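Local coordinates for protein acetyltransferase, GNAT family (Enterococcus faecalis, PDB 1U6M) that probably transfers an acyl group, most likely acetyl from acetyl-CoA, to an acceptor that is not yet known, as other GNAT-family enzymes do, at residues T51-Y56 with K81-P86; V73-E78 with E106-N111; K132-L137 with K162-K167; F169-T174 with L181-Q186. All coordinates share one frame; numbering follows the deposited sequence.

Contact 1. Residues T51-Y56 with K81-P86; sequences TYRYGY and KIIDEP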
loop_
_atom_site.group_PDB
_atom_site.type_symbol
_atom_site.label_atom_id
_atom_site.label_comp_id
_atom_site.label_asym_id
_atom_site.label_seq_id
_atom_site.Cartn_x
_atom_site.Cartn_y
_atom_site.Cartn_z
ATOM N N THR A 51 12.792 3.870 -2.229
ATOM C CA THR A 51 11.824 4.132 -3.303
ATOM C C THR A 51 10.844 2.981 -3.594
ATOM O O THR A 51 9.888 3.154 -4.367
ATOM C CB THR A 51 12.518 4.501 -4.656
ATOM O OG1 THR A 51 13.149 3.358 -5.207
ATOM C CG2 THR A 51 13.600 5.604 -4.504
ATOM N N TYR A 52 11.037 1.820 -2.993
ATOM C CA TYR A 52 10.110 0.706 -3.254
ATOM C C TYR A 52 8.661 1.039 -2.809
ATOM O O TYR A 52 8.456 1.724 -1.786
ATOM C CB TYR A 52 10.622 -0.587 -2.597
ATOM C CG TYR A 52 9.734 -1.771 -2.874
ATOM C CD1 TYR A 52 9.374 -2.092 -4.202
ATOM C CD2 TYR A 52 9.273 -2.604 -1.822
ATOM C CE1 TYR A 52 8.519 -3.154 -4.480
ATOM C CE2 TYR A 52 8.407 -3.702 -2.106
ATOM C CZ TYR A 52 8.056 -3.956 -3.454
ATOM O OH TYR A 52 7.221 -5.011 -3.780
ATOM N N ARG A 53 7.683 0.576 -3.594
ATOM C CA ARG A 53 6.263 0.624 -3.257
ATOM C C ARG A 53 5.995 0.390 -1.750
ATOM O O ARG A 53 5.292 1.170 -1.091
ATOM C CB ARG A 53 5.508 -0.393 -4.080
ATOM C CG ARG A 53 3.986 -0.282 -3.900
ATOM C CD ARG A 53 3.290 -1.400 -4.709
ATOM N NE ARG A 53 3.401 -1.159 -6.159
ATOM C CZ ARG A 53 2.477 -0.497 -6.874
ATOM N NH1 ARG A 53 1.387 -0.005 -6.304
ATOM N NH2 ARG A 53 2.644 -0.302 -8.172
ATOM N N TYR A 54 6.590 -0.665 -1.214
ATOM C CA TYR A 54 6.451 -1.021 0.170
ATOM C C TYR A 54 7.736 -0.825 0.900
ATOM O O TYR A 54 8.011 -1.581 1.814
ATOM C CB TYR A 54 6.002 -2.510 0.296
ATOM C CG TYR A 54 4.710 -2.772 -0.445
ATOM C CD1 TYR A 54 3.510 -2.163 -0.056
ATOM C CD2 TYR A 54 4.661 -3.623 -1.537
ATOM C CE1 TYR A 54 2.286 -2.409 -0.759
ATOM C CE2 TYR A 54 3.442 -3.836 -2.239
ATOM C CZ TYR A 54 2.291 -3.224 -1.829
ATOM O OH TYR A 54 1.111 -3.450 -2.501
ATOM N N GLY A 55 8.550 0.149 0.485
ATOM C CA GLY A 55 9.741 0.514 1.224
ATOM C C GLY A 55 9.325 0.964 2.610
ATOM O O GLY A 55 8.294 1.624 2.740
ATOM N N TYR A 56 10.100 0.638 3.649
ATOM C CA TYR A 56 9.727 1.104 5.008
ATOM C C TYR A 56 9.492 2.609 5.096
ATOM O O TYR A 56 8.625 3.056 5.791
ATOM C CB TYR A 56 10.650 0.593 6.118
ATOM C CG TYR A 56 12.011 1.228 6.107
ATOM C CD1 TYR A 56 12.254 2.403 6.798
ATOM C CD2 TYR A 56 13.071 0.614 5.447
ATOM C CE1 TYR A 56 13.511 2.986 6.802
ATOM C CE2 TYR A 56 14.340 1.192 5.418
ATOM C CZ TYR A 56 14.554 2.379 6.098
ATOM O OH TYR A 56 15.817 2.979 6.078
ATOM N N LYS A 81 5.697 5.518 -11.197
ATOM C CA LYS A 81 6.328 4.801 -12.260
ATOM C C LYS A 81 7.676 4.194 -11.801
ATOM O O LYS A 81 8.208 3.328 -12.464
ATOM C CB LYS A 81 6.485 5.734 -13.473
ATOM C CG LYS A 81 5.457 5.485 -14.561
ATOM C CD LYS A 81 4.151 6.144 -14.352
ATOM C CE LYS A 81 3.201 5.657 -15.461
ATOM N NZ LYS A 81 1.938 6.471 -15.729
ATOM N N ILE A 82 8.211 4.637 -10.678
ATOM C CA ILE A 82 9.480 4.141 -10.191
ATOM C C ILE A 82 9.402 3.134 -9.014
ATOM O O ILE A 82 10.463 2.634 -8.568
ATOM C CB ILE A 82 10.518 5.299 -9.893
ATOM C CG1 ILE A 82 10.015 6.320 -8.851
ATOM C CG2 ILE A 82 10.824 6.054 -11.143
ATOM C CD1 ILE A 82 10.619 6.135 -7.433
ATOM N N ILE A 83 8.181 2.819 -8.528
ATOM C CA ILE A 83 8.009 2.145 -7.215
ATOM C C ILE A 83 8.271 0.614 -7.195
ATOM O O ILE A 83 8.660 0.030 -6.173
ATOM C CB ILE A 83 6.613 2.515 -6.519
ATOM C CG1 ILE A 83 5.445 2.268 -7.477
ATOM C CG2 ILE A 83 6.691 3.955 -5.846
ATOM C CD1 ILE A 83 4.081 2.487 -6.882
ATOM N N ASP A 84 8.084 -0.009 -8.345
ATOM C CA ASP A 84 8.261 -1.466 -8.518
ATOM C C ASP A 84 9.640 -1.913 -8.952
ATOM O O ASP A 84 9.960 -3.116 -8.830
ATOM C CB ASP A 84 7.212 -2.034 -9.455
ATOM C CG ASP A 84 5.784 -2.007 -8.831
ATOM O OD1 ASP A 84 5.614 -2.271 -7.598
ATOM O OD2 ASP A 84 4.835 -1.725 -9.592
ATOM N N GLU A 85 10.456 -0.948 -9.408
ATOM C CA GLU A 85 11.844 -1.197 -9.826
ATOM C C GLU A 85 12.656 -1.964 -8.792
ATOM O O GLU A 85 13.264 -2.945 -9.162
ATOM C CB GLU A 85 12.649 0.074 -10.212
ATOM C CG GLU A 85 12.047 0.962 -11.297
ATOM C CD GLU A 85 12.978 2.133 -11.695
ATOM O OE1 GLU A 85 14.080 2.278 -11.104
ATOM O OE2 GLU A 85 12.637 2.889 -12.606
ATOM N N PRO A 86 12.713 -1.489 -7.519
ATOM C CA PRO A 86 13.423 -2.271 -6.488
ATOM C C PRO A 86 13.115 -3.784 -6.430
ATOM O O PRO A 86 14.063 -4.575 -6.259
ATOM C CB PRO A 86 13.050 -1.534 -5.195
ATOM C CG PRO A 86 12.989 -0.070 -5.659
ATOM C CD PRO A 86 12.231 -0.199 -6.952
HETATM O O HOH W 1 12.871 3.241 -7.690
HETATM O O HOH W 2 5.695 -4.506 -6.049
#
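Ile82 opens the contact by setting CD1 against Thr51 CB, while its carbonyl oxygen accepts a bond from a water that also joins Thr51 OG1. The Ile83 carbonyl oxygen takes a hydrogen bond from Arg53 N at 2.8 Å, the donor standing above the carbonyl plane, and Ile83 CD1 sits over the centre of one face of the Arg53 guanidinium, 3.4 Å from CZ; a branched apolar chain suits this flat cation, whose edge remains for polar partners. Asp84 takes that edge. Arg53 NE reaches the syn lone pair of Asp84 OD1 at 2.9 Å in a nearly straight bond (175°), and NH2 meets OD2 at 3.0 Å, so the salt bridge is side-on and two-pronged, with the guanidinium and carboxylate planes 22° apart. Extended as far as CD, the Arg53 chain bends into it at chi3 (-70°). A second water bridges Asp84 OD1 and Tyr52 OH. Pro86, on helix 85-93, lays CB against Tyr52 CB at 3.7 Å. Arg53 NH1 pairs with Asp116, so the buried cation ties two acids together. The contact is a type I beta turn, Tyr52 to Gly55, packed on the residues leading into helix 85-93, beside strand 67-76 of the GNAT sheet.

Contact 2. Residues V73-E78 with E106-N111; sequences VGYPAE and EETLPN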
loop_
_atom_site.group_PDB
_atom_site.type_symbol
_atom_site.label_atom_id
_atom_site.label_comp_id
_atom_site.label_asym_id
_atom_site.label_seq_id
_atom_site.Cartn_x
_atom_site.Cartn_y
_atom_site.Cartn_z
ATOM N N VAL A 73 0.227 2.413 3.549
ATOM C CA VAL A 73 1.271 2.578 2.512
ATOM C C VAL A 73 0.810 3.560 1.409
ATOM O O VAL A 73 -0.322 3.434 0.909
ATOM C CB VAL A 73 1.580 1.247 1.759
ATOM C CG1 VAL A 73 2.857 1.465 0.833
ATOM C CG2 VAL A 73 1.782 0.131 2.754
ATOM N N GLY A 74 1.669 4.524 1.061
ATOM C CA GLY A 74 1.334 5.505 0.056
ATOM C C GLY A 74 2.560 6.325 -0.365
ATOM O O GLY A 74 3.654 6.185 0.233
ATOM N N TYR A 75 2.369 7.209 -1.361
ATOM C CA TYR A 75 3.502 7.880 -1.996
ATOM C C TYR A 75 2.958 9.074 -2.762
ATOM O O TYR A 75 1.766 9.051 -3.189
ATOM C CB TYR A 75 4.295 6.915 -2.959
ATOM C CG TYR A 75 3.403 5.930 -3.705
ATOM C CD1 TYR A 75 2.707 6.320 -4.868
ATOM C CD2 TYR A 75 3.231 4.611 -3.232
ATOM C CE1 TYR A 75 1.807 5.415 -5.526
ATOM C CE2 TYR A 75 2.347 3.708 -3.890
ATOM C CZ TYR A 75 1.655 4.123 -5.019
ATOM O OH TYR A 75 0.782 3.239 -5.653
ATOM N N PRO A 76 3.816 10.108 -2.979
ATOM C CA PRO A 76 3.471 11.170 -3.999
ATOM C C PRO A 76 3.097 10.538 -5.316
ATOM O O PRO A 76 3.752 9.625 -5.713
ATOM C CB PRO A 76 4.753 11.965 -4.155
ATOM C CG PRO A 76 5.454 11.796 -2.697
ATOM C CD PRO A 76 5.092 10.363 -2.261
ATOM N N ALA A 77 2.037 11.002 -5.978
ATOM C CA ALA A 77 1.621 10.492 -7.312
ATOM C C ALA A 77 2.749 10.430 -8.371
ATOM O O ALA A 77 2.748 9.552 -9.243
ATOM C CB ALA A 77 0.491 11.315 -7.842
ATOM N N GLU A 78 3.672 11.391 -8.340
ATOM C CA GLU A 78 4.783 11.383 -9.328
ATOM C C GLU A 78 5.741 10.197 -9.161
ATOM O O GLU A 78 6.532 9.966 -10.060
ATOM C CB GLU A 78 5.552 12.719 -9.327
ATOM C CG GLU A 78 6.247 13.056 -8.010
ATOM C CD GLU A 78 5.347 13.743 -6.979
ATOM O OE1 GLU A 78 5.929 14.282 -5.999
ATOM O OE2 GLU A 78 4.082 13.730 -7.108
ATOM N N GLU A 106 -1.338 2.685 -13.073
ATOM C CA GLU A 106 -2.181 3.730 -13.654
ATOM C C GLU A 106 -3.321 4.224 -12.730
ATOM O O GLU A 106 -4.437 4.489 -13.190
ATOM C CB GLU A 106 -2.695 3.269 -15.027
ATOM C CG GLU A 106 -1.581 3.201 -16.123
ATOM C CD GLU A 106 -1.949 2.305 -17.320
ATOM O OE1 GLU A 106 -2.947 1.550 -17.256
ATOM O OE2 GLU A 106 -1.216 2.356 -18.332
ATOM N N GLU A 107 -3.025 4.386 -11.441
ATOM C CA GLU A 107 -4.091 4.558 -10.480
ATOM C C GLU A 107 -4.140 5.911 -9.742
ATOM O O GLU A 107 -5.121 6.222 -9.087
ATOM C CB GLU A 107 -4.145 3.350 -9.535
ATOM C CG GLU A 107 -2.878 3.003 -8.801
ATOM C CD GLU A 107 -2.945 1.619 -8.147
ATOM O OE1 GLU A 107 -2.375 1.371 -7.063
ATOM O OE2 GLU A 107 -3.574 0.749 -8.741
ATOM N N THR A 108 -3.088 6.710 -9.883
ATOM C CA THR A 108 -2.991 8.001 -9.206
ATOM C C THR A 108 -3.441 9.180 -10.068
ATOM O O THR A 108 -3.506 9.052 -11.279
ATOM C CB THR A 108 -1.572 8.278 -8.636
ATOM O OG1 THR A 108 -0.682 8.672 -9.700
ATOM C CG2 THR A 108 -1.030 7.068 -7.908
ATOM N N LEU A 109 -3.766 10.299 -9.416
ATOM C CA LEU A 109 -3.915 11.609 -10.063
ATOM C C LEU A 109 -2.753 12.558 -9.685
ATOM O O LEU A 109 -2.185 12.435 -8.590
ATOM C CB LEU A 109 -5.230 12.278 -9.676
ATOM C CG LEU A 109 -6.557 11.697 -10.159
ATOM C CD1 LEU A 109 -7.639 12.727 -9.937
ATOM C CD2 LEU A 109 -6.522 11.240 -11.646
ATOM N N PRO A 110 -2.383 13.512 -10.593
ATOM C CA PRO A 110 -1.279 14.454 -10.273
ATOM C C PRO A 110 -1.495 15.201 -8.949
ATOM O O PRO A 110 -2.622 15.484 -8.600
ATOM C CB PRO A 110 -1.316 15.454 -11.460
ATOM C CG PRO A 110 -1.977 14.731 -12.571
ATOM C CD PRO A 110 -2.954 13.753 -11.950
ATOM N N ASN A 111 -0.446 15.542 -8.220
ATOM C CA ASN A 111 -0.621 16.402 -7.030
ATOM C C ASN A 111 -1.323 15.857 -5.727
ATOM O O ASN A 111 -1.465 16.590 -4.741
ATOM C CB ASN A 111 -1.261 17.745 -7.467
ATOM C CG ASN A 111 -0.466 18.427 -8.617
ATOM O OD1 ASN A 111 -1.040 18.747 -9.673
ATOM N ND2 ASN A 111 0.863 18.603 -8.421
#
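Van der Waals packing carries this contact, and its centre is Ala77, whose methyl points at the 106-111 loop just past the end of strand 67-76. Ala77 CB lies 3.0 Å from Leu109 O and 3.4 Å from Thr108 OG1; so small a side chain lets the two backbones approach to 5.6 Å between Ala77 CA and Thr108 CA. Thr108 also points toward its partner, with OG1 between the backbone N and the carbonyl carbon (chi1 77°), which leaves CG2 beside the backbone N, anti to the carbonyl carbon. That methyl meets the rim of the Tyr75 ring near the ring plane, CG2 to CE1 being 4.1 Å. Among polar groups, Tyr75 OH and Glu107 OE1 stand 3.9 Å apart, the ring and carboxylate planes almost parallel at 7°. The hydroxyl of Tyr75 is hydrogen-bonded to Asp116, and Thr108 OG1 to Glu80. Leu109 turns its side chain away, onto the 170-177 and 180-188 strands. No hydrogen bond crosses between the segments: the Tyr75 and Thr108 hydroxyls are bound to third parties, and what joins strand end to loop is the fit of two methyl groups, one of alanine and one of threonine, against backbone and ring edge.

Contact 3. Residues K132-L137 with K162-K167; sequences KLLDAL and KLYASK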
loop_
_atom_site.group_PDB
_atom_site.type_symbol
_atom_site.label_atom_id
_atom_site.label_comp_id
_atom_site.label_asym_id
_atom_site.label_seq_id
_atom_site.Cartn_x
_atom_site.Cartn_y
_atom_site.Cartn_z
ATOM N N LYS A 132 -8.134 3.835 12.180
ATOM C CA LYS A 132 -7.120 4.688 12.854
ATOM C C LYS A 132 -5.873 5.027 12.044
ATOM O O LYS A 132 -5.314 6.085 12.209
ATOM C CB LYS A 132 -6.583 4.028 14.112
ATOM C CG LYS A 132 -7.565 3.825 15.158
ATOM C CD LYS A 132 -6.816 3.199 16.316
ATOM C CE LYS A 132 -6.172 4.286 17.159
ATOM N NZ LYS A 132 -6.356 3.898 18.607
ATOM N N LEU A 133 -5.402 4.090 11.230
ATOM C CA LEU A 133 -4.307 4.343 10.325
ATOM C C LEU A 133 -4.692 5.453 9.330
ATOM O O LEU A 133 -3.915 6.354 9.060
ATOM C CB LEU A 133 -3.869 3.027 9.620
ATOM C CG LEU A 133 -2.908 2.136 10.419
ATOM C CD1 LEU A 133 -2.794 0.817 9.744
ATOM C CD2 LEU A 133 -1.551 2.815 10.523
ATOM N N LEU A 134 -5.907 5.381 8.836
ATOM C CA LEU A 134 -6.452 6.331 7.904
ATOM C C LEU A 134 -6.558 7.748 8.546
ATOM O O LEU A 134 -6.217 8.756 7.890
ATOM C CB LEU A 134 -7.785 5.770 7.447
ATOM C CG LEU A 134 -8.714 6.481 6.510
ATOM C CD1 LEU A 134 -8.035 6.858 5.182
ATOM C CD2 LEU A 134 -9.906 5.549 6.295
ATOM N N ASP A 135 -6.963 7.825 9.824
ATOM C CA ASP A 135 -6.964 9.108 10.547
ATOM C C ASP A 135 -5.586 9.805 10.614
ATOM O O ASP A 135 -5.521 11.016 10.817
ATOM C CB ASP A 135 -7.476 8.943 12.009
ATOM C CG ASP A 135 -8.973 8.680 12.089
ATOM O OD1 ASP A 135 -9.710 8.856 11.087
ATOM O OD2 ASP A 135 -9.434 8.277 13.183
ATOM N N ALA A 136 -4.510 9.029 10.543
ATOM C CA ALA A 136 -3.132 9.498 10.746
ATOM C C ALA A 136 -2.532 9.977 9.462
ATOM O O ALA A 136 -1.450 10.523 9.455
ATOM C CB ALA A 136 -2.244 8.335 11.274
ATOM N N LEU A 137 -3.224 9.746 8.363
ATOM C CA LEU A 137 -2.642 9.979 7.051
ATOM C C LEU A 137 -2.572 11.438 6.562
ATOM O O LEU A 137 -1.689 11.729 5.774
ATOM C CB LEU A 137 -3.331 9.089 6.004
ATOM C CG LEU A 137 -2.878 7.598 6.011
ATOM C CD1 LEU A 137 -3.572 6.828 4.939
ATOM C CD2 LEU A 137 -1.299 7.423 5.952
ATOM N N LYS A 162 -18.325 4.610 1.824
ATOM C CA LYS A 162 -18.981 5.322 2.942
ATOM C C LYS A 162 -18.026 5.683 4.084
ATOM O O LYS A 162 -18.091 6.795 4.663
ATOM C CB LYS A 162 -20.116 4.476 3.529
ATOM C CG LYS A 162 -21.328 5.280 4.061
ATOM C CD LYS A 162 -20.964 6.387 5.013
ATOM C CE LYS A 162 -22.199 7.126 5.598
ATOM N NZ LYS A 162 -23.162 7.629 4.561
ATOM N N LEU A 163 -17.180 4.730 4.441
ATOM C CA LEU A 163 -16.132 4.960 5.432
ATOM C C LEU A 163 -15.292 6.213 5.031
ATOM O O LEU A 163 -15.113 7.133 5.829
ATOM C CB LEU A 163 -15.223 3.700 5.536
ATOM C CG LEU A 163 -14.405 3.442 6.825
ATOM C CD1 LEU A 163 -13.147 2.610 6.562
ATOM C CD2 LEU A 163 -14.065 4.687 7.610
ATOM N N TYR A 164 -14.804 6.266 3.784
ATOM C CA TYR A 164 -13.942 7.380 3.333
ATOM C C TYR A 164 -14.696 8.699 3.241
ATOM O O TYR A 164 -14.171 9.769 3.676
ATOM C CB TYR A 164 -13.280 7.053 1.989
ATOM C CG TYR A 164 -12.585 5.720 1.962
ATOM C CD1 TYR A 164 -12.667 4.881 0.829
ATOM C CD2 TYR A 164 -11.825 5.281 3.058
ATOM C CE1 TYR A 164 -11.976 3.667 0.789
ATOM C CE2 TYR A 164 -11.133 4.032 3.026
ATOM C CZ TYR A 164 -11.225 3.254 1.899
ATOM O OH TYR A 164 -10.560 2.040 1.863
ATOM N N ALA A 165 -15.897 8.652 2.676
ATOM C CA ALA A 165 -16.823 9.798 2.733
ATOM C C ALA A 165 -16.913 10.477 4.127
ATOM O O ALA A 165 -16.855 11.702 4.254
ATOM C CB ALA A 165 -18.220 9.387 2.256
ATOM N N SER A 166 -17.032 9.651 5.168
ATOM C CA SER A 166 -17.282 10.122 6.523
ATOM C C SER A 166 -16.008 10.715 7.109
ATOM O O SER A 166 -16.027 11.315 8.175
ATOM C CB SER A 166 -17.764 8.940 7.387
ATOM O OG SER A 166 -16.683 8.162 7.955
ATOM N N LYS A 167 -14.891 10.511 6.425
ATOM C CA LYS A 167 -13.589 10.947 6.904
ATOM C C LYS A 167 -13.219 12.170 6.097
ATOM O O LYS A 167 -12.137 12.673 6.243
ATOM C CB LYS A 167 -12.533 9.857 6.654
ATOM C CG LYS A 167 -12.018 9.146 7.895
ATOM C CD LYS A 167 -13.109 8.397 8.645
ATOM C CE LYS A 167 -12.623 7.923 10.007
ATOM N NZ LYS A 167 -11.411 7.037 9.804
#
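One charged pair and one apolar patch join two helices here. Lys167 NZ donates to Asp135 OD1 at 2.8 Å in a salt bridge, arriving from above the carboxylate plane, 40° out of it. The lysine chain gets there by bending at chi2 (62°) and chi4 (-58°), and it crosses the aspartate at about a right angle. The ammonium has a second acceptor in Ser131 OG, so two oxygens, of Asp135 and Ser131, hold it; a long flexible cation suits a gap of 7.8 Å between Asp135 CA and Lys167 CA. Asp135 is exposed, and solvent probably weakens the charge attraction. On the other segment, Ser166 OG donates to Leu163 O at 2.8 Å, in the carbonyl plane on a lone pair, and Lys167 N takes up Tyr164 O at 2.9 Å, so the carbonyls of Leu163 and Tyr164 are each used; Lys167 O accepts from Lys187 NZ. Beneath the ion pair, Leu134 CD2 meets the Tyr164 ring in its plane at the edge, equally far (3.8 Å) from CD2 and CE2, with Leu163 CD1 farther off. Leu134 has CG anti to the backbone N, which sends CD2 toward the Tyr164 ring. Tyr164 lies beside a sulfate likely left by the crystallisation medium. The arrangement is two helices of the GNAT fold packed on the sheet, Leu134 against strand 112-120 and Tyr164 against strand 148-154, bridged by side chains.

Contact 4. Residues F169-T174 with L181-Q186; sequences FKDVTT and LYNHMQ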
loop_
_atom_site.group_PDB
_atom_site.type_symbol
_atom_site.label_atom_id
_atom_site.label_comp_id
_atom_site.label_asym_id
_atom_site.label_seq_id
_atom_site.Cartn_x
_atom_site.Cartn_y
_atom_site.Cartn_z
ATOM N N PHE A 169 -13.432 12.374 2.481
ATOM C CA PHE A 169 -13.095 12.070 1.083
ATOM C C PHE A 169 -14.291 12.364 0.119
ATOM O O PHE A 169 -15.447 12.153 0.489
ATOM C CB PHE A 169 -12.629 10.622 0.921
ATOM C CG PHE A 169 -11.209 10.367 1.364
ATOM C CD1 PHE A 169 -10.920 10.043 2.696
ATOM C CD2 PHE A 169 -10.148 10.407 0.435
ATOM C CE1 PHE A 169 -9.618 9.790 3.138
ATOM C CE2 PHE A 169 -8.817 10.153 0.848
ATOM C CZ PHE A 169 -8.554 9.843 2.209
ATOM N N LYS A 170 -13.987 12.862 -1.088
ATOM C CA LYS A 170 -14.976 13.270 -2.091
ATOM C C LYS A 170 -14.618 12.643 -3.415
ATOM O O LYS A 170 -13.460 12.699 -3.815
ATOM C CB LYS A 170 -14.957 14.782 -2.342
ATOM C CG LYS A 170 -14.846 15.686 -1.141
ATOM C CD LYS A 170 -16.196 16.005 -0.615
ATOM C CE LYS A 170 -16.074 16.877 0.597
ATOM N NZ LYS A 170 -17.375 16.767 1.326
ATOM N N ASP A 171 -15.618 12.087 -4.092
ATOM C CA ASP A 171 -15.504 11.547 -5.421
ATOM C C ASP A 171 -14.953 12.590 -6.350
ATOM O O ASP A 171 -15.429 13.710 -6.334
ATOM C CB ASP A 171 -16.883 11.143 -5.927
ATOM C CG ASP A 171 -17.294 9.764 -5.466
ATOM O OD1 ASP A 171 -16.978 9.338 -4.326
ATOM O OD2 ASP A 171 -17.961 9.097 -6.272
ATOM N N VAL A 172 -13.950 12.214 -7.150
ATOM C CA VAL A 172 -13.229 13.125 -8.059
ATOM C C VAL A 172 -13.243 12.591 -9.515
ATOM O O VAL A 172 -13.468 13.361 -10.425
ATOM C CB VAL A 172 -11.790 13.404 -7.554
ATOM C CG1 VAL A 172 -10.918 14.094 -8.643
ATOM C CG2 VAL A 172 -11.821 14.234 -6.273
ATOM N N THR A 173 -13.036 11.288 -9.731
ATOM C CA THR A 173 -13.117 10.670 -11.071
ATOM C C THR A 173 -13.521 9.219 -10.937
ATOM O O THR A 173 -13.812 8.767 -9.839
ATOM C CB THR A 173 -11.757 10.681 -11.856
ATOM O OG1 THR A 173 -11.119 11.965 -11.758
ATOM C CG2 THR A 173 -11.985 10.359 -13.359
ATOM N N THR A 174 -13.499 8.501 -12.063
ATOM C CA THR A 174 -13.752 7.065 -12.163
ATOM C C THR A 174 -12.587 6.402 -12.949
ATOM O O THR A 174 -12.137 6.942 -13.952
ATOM C CB THR A 174 -15.087 6.836 -12.893
ATOM O OG1 THR A 174 -16.058 7.779 -12.419
ATOM C CG2 THR A 174 -15.628 5.445 -12.639
ATOM N N LEU A 181 -13.867 -1.492 -11.935
ATOM C CA LEU A 181 -14.091 -0.026 -11.906
ATOM C C LEU A 181 -13.890 0.539 -10.488
ATOM O O LEU A 181 -14.253 -0.099 -9.503
ATOM C CB LEU A 181 -15.475 0.365 -12.456
ATOM C CG LEU A 181 -15.844 -0.067 -13.879
ATOM N N TYR A 182 -13.315 1.736 -10.397
ATOM C CA TYR A 182 -13.031 2.375 -9.106
ATOM C C TYR A 182 -13.507 3.806 -9.073
ATOM O O TYR A 182 -13.497 4.451 -10.102
ATOM C CB TYR A 182 -11.531 2.361 -8.820
ATOM C CG TYR A 182 -10.956 0.988 -8.626
ATOM C CD1 TYR A 182 -10.495 0.246 -9.705
ATOM C CD2 TYR A 182 -10.849 0.435 -7.354
ATOM C CE1 TYR A 182 -9.951 -1.042 -9.513
ATOM C CE2 TYR A 182 -10.332 -0.830 -7.150
ATOM C CZ TYR A 182 -9.889 -1.563 -8.232
ATOM O OH TYR A 182 -9.346 -2.792 -8.034
ATOM N N ASN A 183 -13.931 4.283 -7.896
ATOM C CA ASN A 183 -14.051 5.729 -7.599
ATOM C C ASN A 183 -12.721 6.280 -7.079
ATOM O O ASN A 183 -12.191 5.803 -6.062
ATOM C CB ASN A 183 -15.124 6.016 -6.515
ATOM C CG ASN A 183 -16.530 5.642 -6.955
ATOM O OD1 ASN A 183 -17.114 6.319 -7.794
ATOM N ND2 ASN A 183 -17.094 4.564 -6.363
ATOM N N HIS A 184 -12.195 7.311 -7.731
ATOM C CA HIS A 184 -11.024 7.966 -7.176
ATOM C C HIS A 184 -11.556 9.107 -6.338
ATOM O O HIS A 184 -12.354 9.905 -6.828
ATOM C CB HIS A 184 -10.044 8.430 -8.250
ATOM C CG HIS A 184 -8.682 8.780 -7.726
ATOM N ND1 HIS A 184 -8.374 10.028 -7.212
ATOM C CD2 HIS A 184 -7.542 8.051 -7.643
ATOM C CE1 HIS A 184 -7.104 10.050 -6.834
ATOM N NE2 HIS A 184 -6.576 8.865 -7.086
ATOM N N MET A 185 -11.161 9.124 -5.055
ATOM C CA MET A 185 -11.627 10.072 -4.078
ATOM C C MET A 185 -10.431 10.871 -3.536
ATOM O O MET A 185 -9.304 10.392 -3.540
ATOM C CB MET A 185 -12.361 9.360 -2.943
ATOM C CG MET A 185 -13.504 8.369 -3.366
ATOM S SD MET A 185 -14.352 7.590 -1.923
ATOM C CE MET A 185 -15.430 8.968 -1.465
ATOM N N GLN A 186 -10.644 12.116 -3.139
ATOM C CA GLN A 186 -9.578 12.901 -2.537
ATOM C C GLN A 186 -10.099 13.610 -1.343
ATOM O O GLN A 186 -11.279 13.879 -1.244
ATOM C CB GLN A 186 -9.026 13.932 -3.504
ATOM C CG GLN A 186 -8.363 13.305 -4.703
ATOM C CD GLN A 186 -7.587 14.291 -5.530
ATOM O OE1 GLN A 186 -6.605 13.934 -6.145
ATOM N NE2 GLN A 186 -8.021 15.537 -5.530
#
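Met185 lies against strand 170-177 with CG beside the backbone N (chi1 -52°), extended at chi2 and bent at chi3 (79°), which brings its methyl CE to 3.3 Å from Asp171 OD1 and 4.0 Å from Phe169 CB. Asp171 runs alongside it, pointing the same way; OD1 faces the methionine methyl, while OD2 forms a salt bridge with Arg161 of helix 158-165. Phe169 turns its ring beside its own backbone N, so that its edge meets the backbone of Met185, while CD2 comes 3.7 Å from Gln186 C; the ring also packs on Leu151. These strands form a beta hairpin at the edge of the GNAT sheet, strand 170-177 being outermost. Lys170 and Gln186 are a hydrogen-bonded pair, exchanging bonds in both directions, and Asp171 with Met185 is a non-hydrogen-bonded pair. A classic beta bulge follows: Val172 and Thr173 both face His184, whose carbonyl oxygen accepts from Val172 N at 2.8 Å, nearly along the C=O axis, and from Thr173 N at 3.3 Å, on a lone pair. His184 N returns a bond to Thr173 O at 3.0 Å. Val172, with CG1 anti to the backbone N, puts CG2 against Gln186 CG at 3.9 Å; a beta-branched residue suits a strand, and the Gln186 chain, which it crosses obliquely, is extended beyond CG and offers methylenes to it. His184 swings its ring away from the hairpin partner, CG anti to the backbone N (chi1 -165°), onto Asn152 of the neighbouring strand. Thr174 CG2, also anti to its backbone N, approaches Tyr182 O.

In the fold
Contact 1 is the buried one, and it fixes its position with a paired arginine and aspartate; contact 3 also has a salt bridge, but at the surface. Contact 2 is partly buried and has no hydrogen bond between its segments, while contact 4, likewise partly buried, rests on backbone hydrogen bonds. Contacts 1 and 2 touch where Arg53 and Ile83 meet Tyr75, and Asp116 receives both Arg53 and Tyr75. Contact 2 reaches contact 4 through Leu109, which packs on Val172 and His184. Contacts 3 and 4 share the passage from helix 158-165 into strand 170-177, where Tyr164 and Met185 pack together. Contacts 1 and 3 lie on opposite sides of the chain's centre, about 24 Å between centres.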